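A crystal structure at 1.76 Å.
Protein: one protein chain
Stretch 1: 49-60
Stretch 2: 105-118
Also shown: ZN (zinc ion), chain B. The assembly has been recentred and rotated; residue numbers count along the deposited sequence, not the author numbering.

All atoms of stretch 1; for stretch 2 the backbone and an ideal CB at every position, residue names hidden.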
ATOM      1  N   LYS A  49      -3.138   7.649   3.452  1.00 19.22           N
ATOM      2  CA  LYS A  49      -4.351   8.041   2.739  1.00 19.23           C
ATOM      3  C   LYS A  49      -4.039   8.458   1.320  1.00 18.50           C
ATOM      4  O   LYS A  49      -4.865   8.282   0.434  1.00 19.13           O
ATOM      5  CB  LYS A  49      -5.070   9.180   3.465  1.00 21.87           C
ATOM      6  CG  LYS A  49      -5.758   8.697   4.730  1.00 21.30           C
ATOM      7  CD  LYS A  49      -6.618   9.789   5.356  1.00 24.30           C
ATOM      8  CE  LYS A  49      -7.318   9.240   6.597  1.00 27.63           C
ATOM      9  NZ  LYS A  49      -8.353  10.170   7.156  1.00 29.40           N
ATOM     10  N   GLU A  50      -2.851   9.024   1.106  1.00 17.62           N
ATOM     11  CA  GLU A  50      -2.462   9.401  -0.251  1.00 22.85           C
ATOM     12  C   GLU A  50      -2.175   8.142  -1.064  1.00 21.72           C
ATOM     13  O   GLU A  50      -2.514   8.075  -2.237  1.00 19.66           O
ATOM     14  CB  GLU A  50      -1.253  10.340  -0.245  1.00 25.98           C
ATOM     15  CG  GLU A  50      -0.838  10.860  -1.629  1.00 31.18           C
ATOM     16  CD  GLU A  50      -1.898  11.727  -2.314  1.00 38.34           C
ATOM     17  OE1 GLU A  50      -2.799  12.250  -1.629  1.00 34.86           O
ATOM     18  OE2 GLU A  50      -1.819  11.900  -3.551  1.00 41.87           O
ATOM     19  N   ILE A  51      -1.554   7.145  -0.435  1.00 16.66           N
ATOM     20  CA  ILE A  51      -1.361   5.850  -1.099  1.00 18.79           C
ATOM     21  C   ILE A  51      -2.715   5.270  -1.502  1.00 17.16           C
ATOM     22  O   ILE A  51      -2.920   4.861  -2.650  1.00 18.34           O
ATOM     23  CB  ILE A  51      -0.629   4.843  -0.179  1.00 18.19           C
ATOM     24  CG1 ILE A  51       0.807   5.286   0.099  1.00 24.70           C
ATOM     25  CG2 ILE A  51      -0.653   3.421  -0.790  1.00 22.75           C
ATOM     26  CD1 ILE A  51       1.749   5.062  -1.054  1.00 29.92           C
ATOM     27  N   ALA A  52      -3.649   5.267  -0.552  1.00 20.38           N
ATOM     28  CA  ALA A  52      -5.004   4.755  -0.785  1.00 20.59           C
ATOM     29  C   ALA A  52      -5.683   5.473  -1.938  1.00 18.96           C
ATOM     30  O   ALA A  52      -6.287   4.855  -2.795  1.00 16.83           O
ATOM     31  CB  ALA A  52      -5.845   4.888   0.474  1.00 19.67           C
ATOM     32  N   HIS A  53      -5.585   6.794  -1.948  1.00 17.09           N
ATOM     33  CA  HIS A  53      -6.172   7.587  -3.015  1.00 19.01           C
ATOM     34  C   HIS A  53      -5.532   7.257  -4.351  1.00 19.66           C
ATOM     35  O   HIS A  53      -6.220   7.040  -5.353  1.00 19.35           O
ATOM     36  CB  HIS A  53      -6.014   9.081  -2.708  1.00 22.55           C
ATOM     37  CG  HIS A  53      -6.431   9.976  -3.829  1.00 23.32           C
ATOM     38  ND1 HIS A  53      -7.686   9.923  -4.392  1.00 23.94           N
ATOM     39  CD2 HIS A  53      -5.759  10.945  -4.494  1.00 27.49           C
ATOM     40  CE1 HIS A  53      -7.775  10.825  -5.352  1.00 25.43           C
ATOM     41  NE2 HIS A  53      -6.618  11.456  -5.437  1.00 27.78           N
ATOM     42  N   LYS A  54      -4.207   7.204  -4.364  1.00 18.49           N
ATOM     43  CA  LYS A  54      -3.502   7.063  -5.629  1.00 18.32           C
ATOM     44  C   LYS A  54      -3.782   5.711  -6.291  1.00 19.43           C
ATOM     45  O   LYS A  54      -3.780   5.635  -7.518  1.00 19.57           O
ATOM     46  CB  LYS A  54      -2.007   7.253  -5.440  1.00 23.05           C
ATOM     47  CG  LYS A  54      -1.612   8.728  -5.303  1.00 25.32           C
ATOM     48  CD  LYS A  54      -0.114   8.880  -5.124  1.00 30.33           C
ATOM     49  CE  LYS A  54       0.530   9.425  -6.397  1.00 42.28           C
ATOM     50  NZ  LYS A  54       2.012   9.402  -6.310  1.00 43.16           N
ATOM     51  N   VAL A  55      -4.025   4.661  -5.501  1.00 18.98           N
ATOM     52  CA  VAL A  55      -4.323   3.343  -6.103  1.00 18.75           C
ATOM     53  C   VAL A  55      -5.795   3.068  -6.352  1.00 17.26           C
ATOM     54  O   VAL A  55      -6.163   1.954  -6.712  1.00 17.73           O
ATOM     55  CB  VAL A  55      -3.817   2.152  -5.250  1.00 21.71           C
ATOM     56  CG1 VAL A  55      -2.350   2.149  -5.212  1.00 26.45           C
ATOM     57  CG2 VAL A  55      -4.427   2.137  -3.844  1.00 16.55           C
ATOM     58  N   SER A  56      -6.639   4.074  -6.175  1.00 17.81           N
ATOM     59  CA  SER A  56      -8.082   3.843  -6.243  1.00 20.64           C
ATOM     60  C   SER A  56      -8.536   3.377  -7.627  1.00 20.43           C
ATOM     61  O   SER A  56      -9.352   2.447  -7.777  1.00 21.38           O
ATOM     62  CB  SER A  56      -8.831   5.119  -5.831  1.00 20.95           C
ATOM     63  OG  SER A  56      -8.529   6.198  -6.699  1.00 24.72           O
ATOM     64  N   TYR A  57      -7.991   4.008  -8.655  1.00 17.66           N
ATOM     65  CA  TYR A  57      -8.416   3.703 -10.015  1.00 19.52           C
ATOM     66  C   TYR A  57      -7.999   2.287 -10.409  1.00 22.33           C
ATOM     67  O   TYR A  57      -8.772   1.547 -11.029  1.00 21.58           O
ATOM     68  CB  TYR A  57      -7.814   4.730 -10.981  1.00 21.19           C
ATOM     69  CG  TYR A  57      -8.467   4.767 -12.347  1.00 22.57           C
ATOM     70  CD1 TYR A  57      -8.026   3.937 -13.370  1.00 26.68           C
ATOM     71  CD2 TYR A  57      -9.512   5.645 -12.618  1.00 30.78           C
ATOM     72  CE1 TYR A  57      -8.606   3.976 -14.631  1.00 27.69           C
ATOM     73  CE2 TYR A  57     -10.099   5.694 -13.884  1.00 35.16           C
ATOM     74  CZ  TYR A  57      -9.640   4.853 -14.880  1.00 34.41           C
ATOM     75  OH  TYR A  57     -10.203   4.883 -16.141  1.00 36.44           O
ATOM     76  N   LEU A  58      -6.772   1.925 -10.044  1.00 16.04           N
ATOM     77  CA  LEU A  58      -6.219   0.602 -10.345  1.00 19.05           C
ATOM     78  C   LEU A  58      -7.041  -0.474  -9.640  1.00 20.66           C
ATOM     79  O   LEU A  58      -7.368  -1.508 -10.219  1.00 22.50           O
ATOM     80  CB  LEU A  58      -4.745   0.527  -9.916  1.00 16.28           C
ATOM     81  CG  LEU A  58      -3.969  -0.763 -10.226  1.00 18.32           C
ATOM     82  CD1 LEU A  58      -3.738  -0.911 -11.713  1.00 22.31           C
ATOM     83  CD2 LEU A  58      -2.653  -0.790  -9.483  1.00 22.15           C
HETATM   84  N   MSE A  59      -7.391  -0.221  -8.384  1.00 19.10           N
HETATM   85  CA  MSE A  59      -8.214  -1.177  -7.666  1.00 19.45           C
HETATM   86  C   MSE A  59      -9.587  -1.314  -8.324  1.00 20.88           C
HETATM   87  O   MSE A  59     -10.114  -2.421  -8.410  1.00 21.40           O
HETATM   88  CB  MSE A  59      -8.348  -0.782  -6.195  1.00 16.23           C
HETATM   89  CG  MSE A  59      -7.033  -0.964  -5.441  1.00 18.12           C
HETATM   90 SE   MSE A  59      -7.171  -0.556  -3.537  0.73 19.94          SE
HETATM   91  CE  MSE A  59      -8.336  -2.029  -2.974  1.00 18.73           C
ATOM     92  N   LYS A  60     -10.163  -0.214  -8.803  1.00 20.69           N
ATOM     93  CA  LYS A  60     -11.454  -0.320  -9.492  1.00 21.96           C
ATOM     94  C   LYS A  60     -11.325  -1.182 -10.752  1.00 27.69           C
ATOM     95  O   LYS A  60     -12.168  -2.067 -11.002  1.00 24.66           O
ATOM     96  CB  LYS A  60     -12.014   1.055  -9.847  1.00 25.12           C
ATOM     97  CG  LYS A  60     -13.334   0.967 -10.612  1.00 28.12           C
ATOM     98  CD  LYS A  60     -13.985   2.319 -10.792  1.00 35.69           C
ATOM     99  CE  LYS A  60     -15.504   2.186 -10.813  1.00 44.14           C
ATOM    100  NZ  LYS A  60     -16.022   1.598  -9.541  1.00 48.70           N
ATOM    101  N   UNK A 105      10.434   6.562   0.901  1.00 32.44           N
ATOM    102  CA  UNK A 105       9.936   7.322  -0.247  1.00 30.06           C
ATOM    103  C   UNK A 105       8.598   6.778  -0.731  1.00 30.42           C
ATOM    104  O   UNK A 105       8.361   5.570  -0.647  1.00 29.02           O
ATOM    105  CB  UNK A 105      10.955   7.293  -1.388  1.00 30.06           C
ATOM    106  N   UNK A 106       7.747   7.666  -1.228  1.00 29.30           N
ATOM    107  CA  UNK A 106       6.448   7.290  -1.759  1.00 32.01           C
ATOM    108  C   UNK A 106       6.537   6.186  -2.808  1.00 33.78           C
ATOM    109  O   UNK A 106       5.686   5.292  -2.850  1.00 29.50           O
ATOM    110  CB  UNK A 106       5.761   8.518  -2.360  1.00 32.01           C
ATOM    111  N   UNK A 107       7.566   6.255  -3.651  1.00 34.61           N
ATOM    112  CA  UNK A 107       7.754   5.278  -4.723  1.00 35.06           C
ATOM    113  C   UNK A 107       7.934   3.880  -4.157  1.00 28.88           C
ATOM    114  O   UNK A 107       7.374   2.918  -4.682  1.00 28.79           O
ATOM    115  CB  UNK A 107       8.959   5.653  -5.587  1.00 35.06           C
ATOM    116  N   UNK A 108       8.712   3.789  -3.081  1.00 29.12           N
ATOM    117  CA  UNK A 108       9.000   2.531  -2.397  1.00 29.90           C
ATOM    118  C   UNK A 108       7.752   1.946  -1.758  1.00 28.99           C
ATOM    119  O   UNK A 108       7.462   0.762  -1.910  1.00 28.83           O
ATOM    120  CB  UNK A 108      10.081   2.739  -1.334  1.00 29.90           C
ATOM    121  N   UNK A 109       7.022   2.786  -1.031  1.00 25.20           N
ATOM    122  CA  UNK A 109       5.776   2.362  -0.406  1.00 24.67           C
ATOM    123  C   UNK A 109       4.746   1.932  -1.456  1.00 21.35           C
ATOM    124  O   UNK A 109       4.079   0.920  -1.285  1.00 22.26           O
ATOM    125  CB  UNK A 109       5.210   3.490   0.458  1.00 24.67           C
ATOM    126  N   UNK A 110       4.616   2.682  -2.547  1.00 21.96           N
ATOM    127  CA  UNK A 110       3.658   2.307  -3.587  1.00 22.84           C
ATOM    128  C   UNK A 110       4.027   0.957  -4.188  1.00 22.10           C
ATOM    129  O   UNK A 110       3.151   0.165  -4.550  1.00 21.10           O
ATOM    130  CB  UNK A 110       3.602   3.376  -4.680  1.00 22.84           C
ATOM    131  N   UNK A 111       5.329   0.700  -4.291  1.00 21.34           N
ATOM    132  CA  UNK A 111       5.793  -0.553  -4.855  1.00 23.44           C
ATOM    133  C   UNK A 111       5.368  -1.703  -3.979  1.00 22.60           C
ATOM    134  O   UNK A 111       4.913  -2.738  -4.463  1.00 21.33           O
ATOM    135  CB  UNK A 111       7.313  -0.546  -5.029  1.00 23.44           C
ATOM    136  N   UNK A 112       5.506  -1.511  -2.673  1.00 20.98           N
ATOM    137  CA  UNK A 112       5.062  -2.509  -1.710  1.00 22.75           C
ATOM    138  C   UNK A 112       3.545  -2.655  -1.710  1.00 20.36           C
ATOM    139  O   UNK A 112       3.012  -3.771  -1.603  1.00 21.11           O
ATOM    140  CB  UNK A 112       5.552  -2.143  -0.308  1.00 22.75           C
ATOM    141  N   UNK A 113       2.837  -1.538  -1.846  1.00 19.58           N
ATOM    142  CA  UNK A 113       1.387  -1.609  -1.933  1.00 19.00           C
ATOM    143  C   UNK A 113       0.945  -2.488  -3.100  1.00 20.90           C
ATOM    144  O   UNK A 113       0.058  -3.329  -2.944  1.00 19.57           O
ATOM    145  CB  UNK A 113       0.796  -0.205  -2.076  1.00 19.00           C
ATOM    146  N   UNK A 114       1.564  -2.313  -4.265  1.00 19.64           N
ATOM    147  CA  UNK A 114       1.175  -3.097  -5.429  1.00 15.48           C
ATOM    148  C   UNK A 114       1.550  -4.573  -5.264  1.00 18.57           C
ATOM    149  O   UNK A 114       0.811  -5.457  -5.703  1.00 19.83           O
ATOM    150  CB  UNK A 114       1.830  -2.526  -6.689  1.00 15.48           C
ATOM    151  N   UNK A 115       2.695  -4.833  -4.638  1.00 18.14           N
ATOM    152  CA  UNK A 115       3.076  -6.195  -4.273  1.00 19.90           C
ATOM    153  C   UNK A 115       1.985  -6.836  -3.428  1.00 19.78           C
ATOM    154  O   UNK A 115       1.553  -7.962  -3.678  1.00 17.04           O
ATOM    155  CB  UNK A 115       4.408  -6.202  -3.519  1.00 19.90           C
ATOM    156  N   UNK A 116       1.538  -6.127  -2.403  1.00 18.59           N
ATOM    157  CA  UNK A 116       0.540  -6.720  -1.520  1.00 16.69           C
ATOM    158  C   UNK A 116      -0.831  -6.856  -2.166  1.00 18.65           C
ATOM    159  O   UNK A 116      -1.537  -7.802  -1.867  1.00 18.85           O
ATOM    160  CB  UNK A 116       0.418  -5.883  -0.245  1.00 16.69           C
ATOM    161  N   UNK A 117      -1.209  -5.918  -3.038  1.00 19.51           N
ATOM    162  CA  UNK A 117      -2.461  -6.067  -3.785  1.00 19.86           C
ATOM    163  C   UNK A 117      -2.427  -7.313  -4.662  1.00 19.73           C
ATOM    164  O   UNK A 117      -3.432  -7.978  -4.845  1.00 18.37           O
ATOM    165  CB  UNK A 117      -2.723  -4.828  -4.644  1.00 19.86           C
ATOM    166  N   UNK A 118      -1.262  -7.621  -5.211  1.00 17.47           N
ATOM    167  CA  UNK A 118      -1.131  -8.807  -6.055  1.00 16.38           C
ATOM    168  C   UNK A 118      -1.493 -10.065  -5.253  1.00 20.41           C
ATOM    169  O   UNK A 118      -2.069 -10.998  -5.793  1.00 20.06           O
ATOM    170  CB  UNK A 118       0.290  -8.916  -6.613  1.00 16.38           C
TER
HETATM  171 ZN    ZN B 201       4.849 -11.248  -1.297  1.00 30.00          ZN

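Stretch 1 offers an almost wholly apolar surface, Ile51, Val55, Leu58 and Met59, with the alkyl parts of Glu50 and Lys54 beside it, so the opposing helix is read mainly for shape.

Position 105 precedes the helix, with phi/psi of -64/147 and nothing of stretch 1 near its CB. Many residues would do, small polar caps and proline among them; it is Pro105, at the N-cap.

Position 106 points toward stretch 1, yet its ideal CB stops 5.5 Å from Ile51 CD1. A long, flexible apolar chain would bridge that gap. Met106, a selenomethionine, does so: its SE lies 3.4 Å from Ile51 CD1, and its CE packs 3.6 Å from Glu50 CG, using the carbon part of an acidic residue.

Positions 107 and 108 meet no part of stretch 1, and polar or small residues would serve equally; they are Glu107 and Cys108.

Position 109 points toward stretch 1, its ideal CB 4.1 Å from Ile51 CD1. Space is short, so alanine, valine or isoleucine fits. Ile109 places CG2 3.7 Å from Ile51 CD1.

At 110 CA-to-CB runs sideways, and the ideal CB lies 4.4 Å from Ile51 CD1; a long chain could turn back toward Val55. Methionine or leucine would suit. Selenomethionine Met110 (t, p, p) brings SE to 3.2 Å from Val55 CG1 and CE to 3.5 Å from Ile51 CD1.

Position 111 is out of reach and its ideal CB has room, so stretch 1 does not demand the deposited Gly111. Position 112 is equally free; it is Thr112.

Position 113 points toward stretch 1, with its ideal CB 4.1 Å from Ile51 CG2 and 5.0 Å from Val55 CG1. A slender apolar chain could run along both. Selenomethionine Met113 has CG 3.9 Å from Ile51 CG2 and CE 4.0 Å from Val55 CG2. With Met106, Ile109 and Met110 it forms the hole that receives Ile51 as a knob.

From 114 the CB sets off sideways, with no atom of stretch 1 within 5.5 Å; a branched apolar end could reach Leu58. Leu114 does, its CD2 3.4 Å from Leu58 CD2.

Position 115 is out of reach of stretch 1, but its ideal CB lies 5.5 Å from ZN, so a metal ligand such as histidine would suit it. His115 binds the zinc, NE2 to ZN 2.0 Å. Position 116 is also out of reach of stretch 1, which leaves its choice open; it is Glu116.

Position 117 points toward stretch 1 across a wider gap, inviting leucine or methionine. Leu117 meets Met59, CD1 to CG 4.1 Å.

Position 118 is unconstrained by stretch 1. Thr118 turns to its own helix, OG1 donating to Leu114 O at 2.8 Å.

Stretch 2 105-118: PMECIMGTMLHELT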
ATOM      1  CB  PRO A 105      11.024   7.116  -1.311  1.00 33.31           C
ATOM      2  CG  PRO A 105      12.242   6.726  -0.548  1.00 36.91           C
ATOM      3  CD  PRO A 105      11.737   5.936   0.625  1.00 33.28           C
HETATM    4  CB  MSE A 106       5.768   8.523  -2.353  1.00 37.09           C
HETATM    5  CG  MSE A 106       4.470   8.226  -3.051  1.00 43.30           C
HETATM    6 SE   MSE A 106       3.011   8.135  -1.779  0.61 56.73          SE
HETATM    7  CE  MSE A 106       2.665  10.047  -1.668  1.00 46.61           C
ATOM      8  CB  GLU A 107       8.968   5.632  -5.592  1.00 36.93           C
ATOM      9  CG  GLU A 107       9.072   7.099  -5.949  1.00 43.60           C
ATOM     10  CD  GLU A 107       9.880   7.888  -4.933  1.00 46.80           C
ATOM     11  OE1 GLU A 107       9.268   8.590  -4.096  1.00 43.56           O
ATOM     12  OE2 GLU A 107      11.131   7.806  -4.974  1.00 52.85           O
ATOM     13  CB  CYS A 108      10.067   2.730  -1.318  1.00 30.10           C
ATOM     14  SG  CYS A 108      11.735   2.996  -1.964  1.00 56.70           S
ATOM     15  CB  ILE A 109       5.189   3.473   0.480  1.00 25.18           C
ATOM     16  CG1 ILE A 109       6.215   3.878   1.543  1.00 26.87           C
ATOM     17  CG2 ILE A 109       3.901   2.993   1.148  1.00 25.90           C
ATOM     18  CD1 ILE A 109       5.820   5.105   2.343  1.00 25.88           C
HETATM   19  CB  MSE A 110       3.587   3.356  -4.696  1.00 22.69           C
HETATM   20  CG  MSE A 110       2.642   2.976  -5.854  1.00 27.90           C
HETATM   21 SE   MSE A 110       0.798   2.679  -5.284  0.54 26.50          SE
HETATM   22  CE  MSE A 110       0.730   4.375  -4.297  1.00 23.23           C
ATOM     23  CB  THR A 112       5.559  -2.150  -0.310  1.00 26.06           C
ATOM     24  OG1 THR A 112       6.985  -2.230  -0.308  1.00 29.75           O
ATOM     25  CG2 THR A 112       4.990  -3.116   0.730  1.00 24.43           C
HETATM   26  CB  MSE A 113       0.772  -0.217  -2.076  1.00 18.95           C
HETATM   27  CG  MSE A 113      -0.751  -0.217  -2.175  1.00 20.44           C
HETATM   28 SE   MSE A 113      -1.650  -0.914  -0.560  0.65 23.62          SE
HETATM   29  CE  MSE A 113      -3.502  -0.619  -1.087  1.00 23.82           C
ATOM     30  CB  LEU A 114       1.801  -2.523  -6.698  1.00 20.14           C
ATOM     31  CG  LEU A 114       1.370  -1.082  -7.034  1.00 22.02           C
ATOM     32  CD1 LEU A 114       2.046  -0.591  -8.306  1.00 21.85           C
ATOM     33  CD2 LEU A 114      -0.127  -0.962  -7.158  1.00 23.52           C
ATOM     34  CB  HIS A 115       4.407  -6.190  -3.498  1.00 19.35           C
ATOM     35  CG  HIS A 115       4.886  -7.552  -3.079  1.00 25.43           C
ATOM     36  ND1 HIS A 115       6.052  -8.111  -3.569  1.00 26.62           N
ATOM     37  CD2 HIS A 115       4.374  -8.458  -2.209  1.00 21.36           C
ATOM     38  CE1 HIS A 115       6.229  -9.301  -3.025  1.00 23.50           C
ATOM     39  NE2 HIS A 115       5.229  -9.536  -2.190  1.00 24.47           N
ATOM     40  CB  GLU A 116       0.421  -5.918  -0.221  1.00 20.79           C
ATOM     41  CG  GLU A 116       1.752  -5.825   0.536  1.00 18.14           C
ATOM     42  CD  GLU A 116       2.349  -7.175   0.866  1.00 20.76           C
ATOM     43  OE1 GLU A 116       1.601  -8.165   0.988  1.00 22.82           O
ATOM     44  OE2 GLU A 116       3.578  -7.249   1.027  1.00 22.06           O
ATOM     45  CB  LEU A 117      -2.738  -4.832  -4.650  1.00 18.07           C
ATOM     46  CG  LEU A 117      -3.260  -3.635  -3.847  1.00 18.49           C
ATOM     47  CD1 LEU A 117      -3.292  -2.397  -4.738  1.00 16.31           C
ATOM     48  CD2 LEU A 117      -4.657  -3.953  -3.275  1.00 21.69           C
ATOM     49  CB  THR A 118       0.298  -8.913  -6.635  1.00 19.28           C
ATOM     50  OG1 THR A 118       0.600  -7.720  -7.377  1.00 20.14           O
ATOM     51  CG2 THR A 118       0.434 -10.104  -7.561  1.00 21.95           C
TER
HETATM   52  O   HOH W   1       5.580 -11.528   0.503  1.00 30.00           O
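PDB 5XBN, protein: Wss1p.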